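Cystathionine gamma-synthase (Xanthomonas oryzae pv. oryzae, PDB 6LD8) probably uses pyridoxal phosphate to make cystathionine, or to cleave it, as a member of the trans-sulfuration enzyme family. Local coordinates at residues N159-I164 with Q285-G290. The protein carries 1 engineered substitution. Sequence-based numbering, arbitrary orientation.
Sequences NPLLRI and QVYFPG. With 0JO (2-{[(E)-{3-hydroxy-2-methyl-5-[(phosphonooxy)methyl]pyridin-4-yl}methylidene]amino}prop-2-enoic acid), chain E.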
loop_
_atom_site.group_PDB
_atom_site.type_symbol
_atom_site.label_atom_id
_atom_site.label_comp_id
_atom_site.label_asym_id
_atom_site.label_seq_id
_atom_site.Cartn_x
_atom_site.Cartn_y
_atom_site.Cartn_z
ATOM N N ASN A 159 -6.738 25.165 19.707
ATOM C CA ASN A 159 -5.390 24.591 19.708
ATOM C C ASN A 159 -4.425 25.742 19.886
ATOM O O ASN A 159 -4.299 26.537 18.966
ATOM C CB ASN A 159 -5.195 23.876 18.370
ATOM C CG ASN A 159 -3.798 23.333 18.133
ATOM O OD1 ASN A 159 -3.535 22.866 17.012
ATOM N ND2 ASN A 159 -2.933 23.387 19.147
ATOM N N PRO A 160 -3.654 25.828 20.984
ATOM C CA PRO A 160 -3.514 24.771 21.979
ATOM C C PRO A 160 -3.937 25.078 23.428
ATOM O O PRO A 160 -3.441 24.425 24.292
ATOM C CB PRO A 160 -1.980 24.737 21.997
ATOM C CG PRO A 160 -1.619 26.211 22.084
ATOM C CD PRO A 160 -2.713 26.911 21.277
ATOM N N LEU A 161 -4.820 26.049 23.673
ATOM C CA LEU A 161 -5.249 26.457 25.043
ATOM C C LEU A 161 -6.635 25.917 25.423
ATOM O O LEU A 161 -7.097 26.199 26.548
ATOM C CB LEU A 161 -5.231 27.981 25.059
ATOM C CG LEU A 161 -3.815 28.538 25.109
ATOM C CD1 LEU A 161 -3.779 29.943 24.544
ATOM C CD2 LEU A 161 -3.266 28.483 26.538
ATOM N N LEU A 162 -7.290 25.174 24.543
ATOM C CA LEU A 162 -8.535 24.419 24.875
ATOM C C LEU A 162 -9.636 25.402 25.344
ATOM O O LEU A 162 -10.514 25.031 26.153
ATOM C CB LEU A 162 -8.227 23.342 25.921
ATOM C CG LEU A 162 -7.420 22.112 25.497
ATOM C CD1 LEU A 162 -8.108 21.327 24.419
ATOM C CD2 LEU A 162 -6.033 22.472 25.070
ATOM N N ARG A 163 -9.675 26.580 24.734
ATOM C CA ARG A 163 -10.755 27.587 24.920
ATOM C C ARG A 163 -11.971 27.004 24.216
ATOM O O ARG A 163 -11.807 26.366 23.155
ATOM C CB ARG A 163 -10.213 28.967 24.480
ATOM C CG ARG A 163 -10.333 30.058 25.549
ATOM C CD ARG A 163 -9.241 31.097 25.842
ATOM N NE ARG A 163 -8.381 31.225 24.711
ATOM C CZ ARG A 163 -7.205 31.838 24.641
ATOM N NH1 ARG A 163 -6.661 32.508 25.643
ATOM N NH2 ARG A 163 -6.570 31.735 23.488
ATOM N N ILE A 164 -13.140 27.095 24.828
ATOM C CA ILE A 164 -14.400 26.463 24.335
ATOM C C ILE A 164 -15.240 27.579 23.736
ATOM O O ILE A 164 -15.415 28.588 24.420
ATOM C CB ILE A 164 -15.163 25.746 25.476
ATOM C CG1 ILE A 164 -14.300 24.749 26.258
ATOM C CG2 ILE A 164 -16.431 25.084 25.004
ATOM C CD1 ILE A 164 -13.707 23.639 25.413
ATOM N N GLN A 285 -0.353 26.184 35.761
ATOM C CA GLN A 285 -1.740 26.167 35.203
ATOM C C GLN A 285 -1.916 24.912 34.337
ATOM O O GLN A 285 -0.919 24.484 33.716
ATOM C CB GLN A 285 -1.978 27.494 34.463
ATOM C CG GLN A 285 -3.435 27.850 34.213
ATOM C CD GLN A 285 -4.228 28.004 35.482
ATOM O OE1 GLN A 285 -3.819 28.730 36.390
ATOM N NE2 GLN A 285 -5.353 27.299 35.554
ATOM N N VAL A 286 -3.132 24.353 34.306
ATOM C CA VAL A 286 -3.520 23.247 33.388
ATOM C C VAL A 286 -4.716 23.702 32.573
ATOM O O VAL A 286 -5.711 24.117 33.180
ATOM C CB VAL A 286 -3.879 21.956 34.146
ATOM C CG1 VAL A 286 -4.286 20.822 33.198
ATOM C CG2 VAL A 286 -2.730 21.502 35.024
ATOM N N TYR A 287 -4.680 23.473 31.268
ATOM C CA TYR A 287 -5.810 23.795 30.380
ATOM C C TYR A 287 -6.371 22.476 29.892
ATOM O O TYR A 287 -5.716 21.762 29.078
ATOM C CB TYR A 287 -5.342 24.716 29.259
ATOM C CG TYR A 287 -4.588 25.930 29.729
ATOM C CD1 TYR A 287 -5.244 27.077 30.181
ATOM C CD2 TYR A 287 -3.217 25.907 29.774
ATOM C CE1 TYR A 287 -4.545 28.189 30.631
ATOM C CE2 TYR A 287 -2.497 27.012 30.200
ATOM C CZ TYR A 287 -3.161 28.154 30.619
ATOM O OH TYR A 287 -2.390 29.185 31.056
ATOM N N PHE A 288 -7.545 22.133 30.404
ATOM C CA PHE A 288 -8.242 20.876 30.083
ATOM C C PHE A 288 -9.697 21.084 30.431
ATOM O O PHE A 288 -10.043 21.295 31.591
ATOM C CB PHE A 288 -7.648 19.686 30.845
ATOM C CG PHE A 288 -8.305 18.393 30.464
ATOM C CD1 PHE A 288 -8.242 17.935 29.162
ATOM C CD2 PHE A 288 -9.017 17.654 31.390
ATOM C CE1 PHE A 288 -8.881 16.763 28.789
ATOM C CE2 PHE A 288 -9.648 16.473 31.025
ATOM C CZ PHE A 288 -9.584 16.030 29.723
ATOM N N PRO A 289 -10.564 21.018 29.424
ATOM C CA PRO A 289 -11.981 21.262 29.612
ATOM C C PRO A 289 -12.623 20.336 30.654
ATOM O O PRO A 289 -13.700 20.649 31.073
ATOM C CB PRO A 289 -12.617 20.987 28.226
ATOM C CG PRO A 289 -11.461 21.142 27.269
ATOM C CD PRO A 289 -10.223 20.708 28.031
ATOM N N GLY A 290 -12.029 19.183 30.958
ATOM C CA GLY A 290 -12.636 18.269 31.945
ATOM C C GLY A 290 -12.488 18.755 33.391
ATOM O O GLY A 290 -13.106 18.192 34.251
HETATM O O 0JO E . 0.122 19.711 15.604
HETATM C C 0JO E . -0.783 20.440 15.181
HETATM O OXT 0JO E . -1.296 21.348 15.870
HETATM C CA 0JO E . -1.187 20.325 13.789
HETATM C CB 0JO E . -0.231 19.926 12.802
HETATM N N 0JO E . -2.523 20.661 13.506
HETATM C C4A 0JO E . -3.152 20.592 12.371
HETATM C C4 0JO E . -4.514 21.132 12.238
HETATM C C3 0JO E . -5.238 21.438 13.418
HETATM O O3 0JO E . -4.707 21.241 14.646
HETATM C C2 0JO E . -6.523 21.965 13.326
HETATM C C2A 0JO E . -7.305 22.291 14.563
HETATM N N1 0JO E . -7.073 22.207 12.129
HETATM C C6 0JO E . -6.385 21.941 11.004
HETATM C C5 0JO E . -5.130 21.395 10.999
HETATM C C5A 0JO E . -4.448 21.175 9.671
HETATM O OP4 0JO E . -4.526 19.815 9.169
HETATM P P 0JO E . -3.326 19.106 8.327
HETATM O OP3 0JO E . -3.922 17.715 8.125
HETATM O OP1 0JO E . -3.281 19.893 6.988
HETATM O OP2 0JO E . -2.086 19.154 9.148
#
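Leu161 sets its CD2 methyl squarely over one face of the Tyr287 ring. CD2 lies 4.0 Å from the ring centroid and 8° off the ring normal, a CH-pi contact. With CG anti to the carbonyl carbon in both (chi1 -74° in Leu161, -51° in Tyr287), the two side chains run alongside each other, pointing the same way, and the methyl comes to lie over the ring. Leu161 O also sits 3.6 Å from Tyr287 CB, beside the carbon that carries the ring.

The tightly packed part continues along the loop, where Leu162, Ile164 and Pro289 are all buried. Leu162 crosses Pro289 at about a right angle, with Leu162 CB 3.9 Å from Pro289 CD. Ile164 reaches the same proline ring from another position, its CD1 3.8 Å from Pro289 CG. The Pro289 ring thus receives two aliphatic side chains. Ala300 of helix 297-303 touches both Ile164 and Pro289, and Leu370 of strand 370-374 touches both Leu161 and Tyr287.

Toward the solvent side the contact thins out. Tyr287 is partly exposed, and its OH is hydrogen-bonded to Glu314. Arg163, also partly exposed, turns its CB away from 285-290 and forms a salt bridge with Asp110.

The contact joins the loop after strand 151-155, in the large seven-stranded sheet, to the edge strand 283-287 of the smaller sheet. At the start of that loop, beyond the cis peptide bond before Pro160, Asn159 lies beside the bound pyridoxal phosphate aminoacrylate. No hydrogen bond crosses between 159-164 and 285-290. Cohesion here therefore rests on apolar and CH-pi packing, while several polar groups bond to other parts of the chain, among them Pro160 O to Ser312 and Leu162 O to His294.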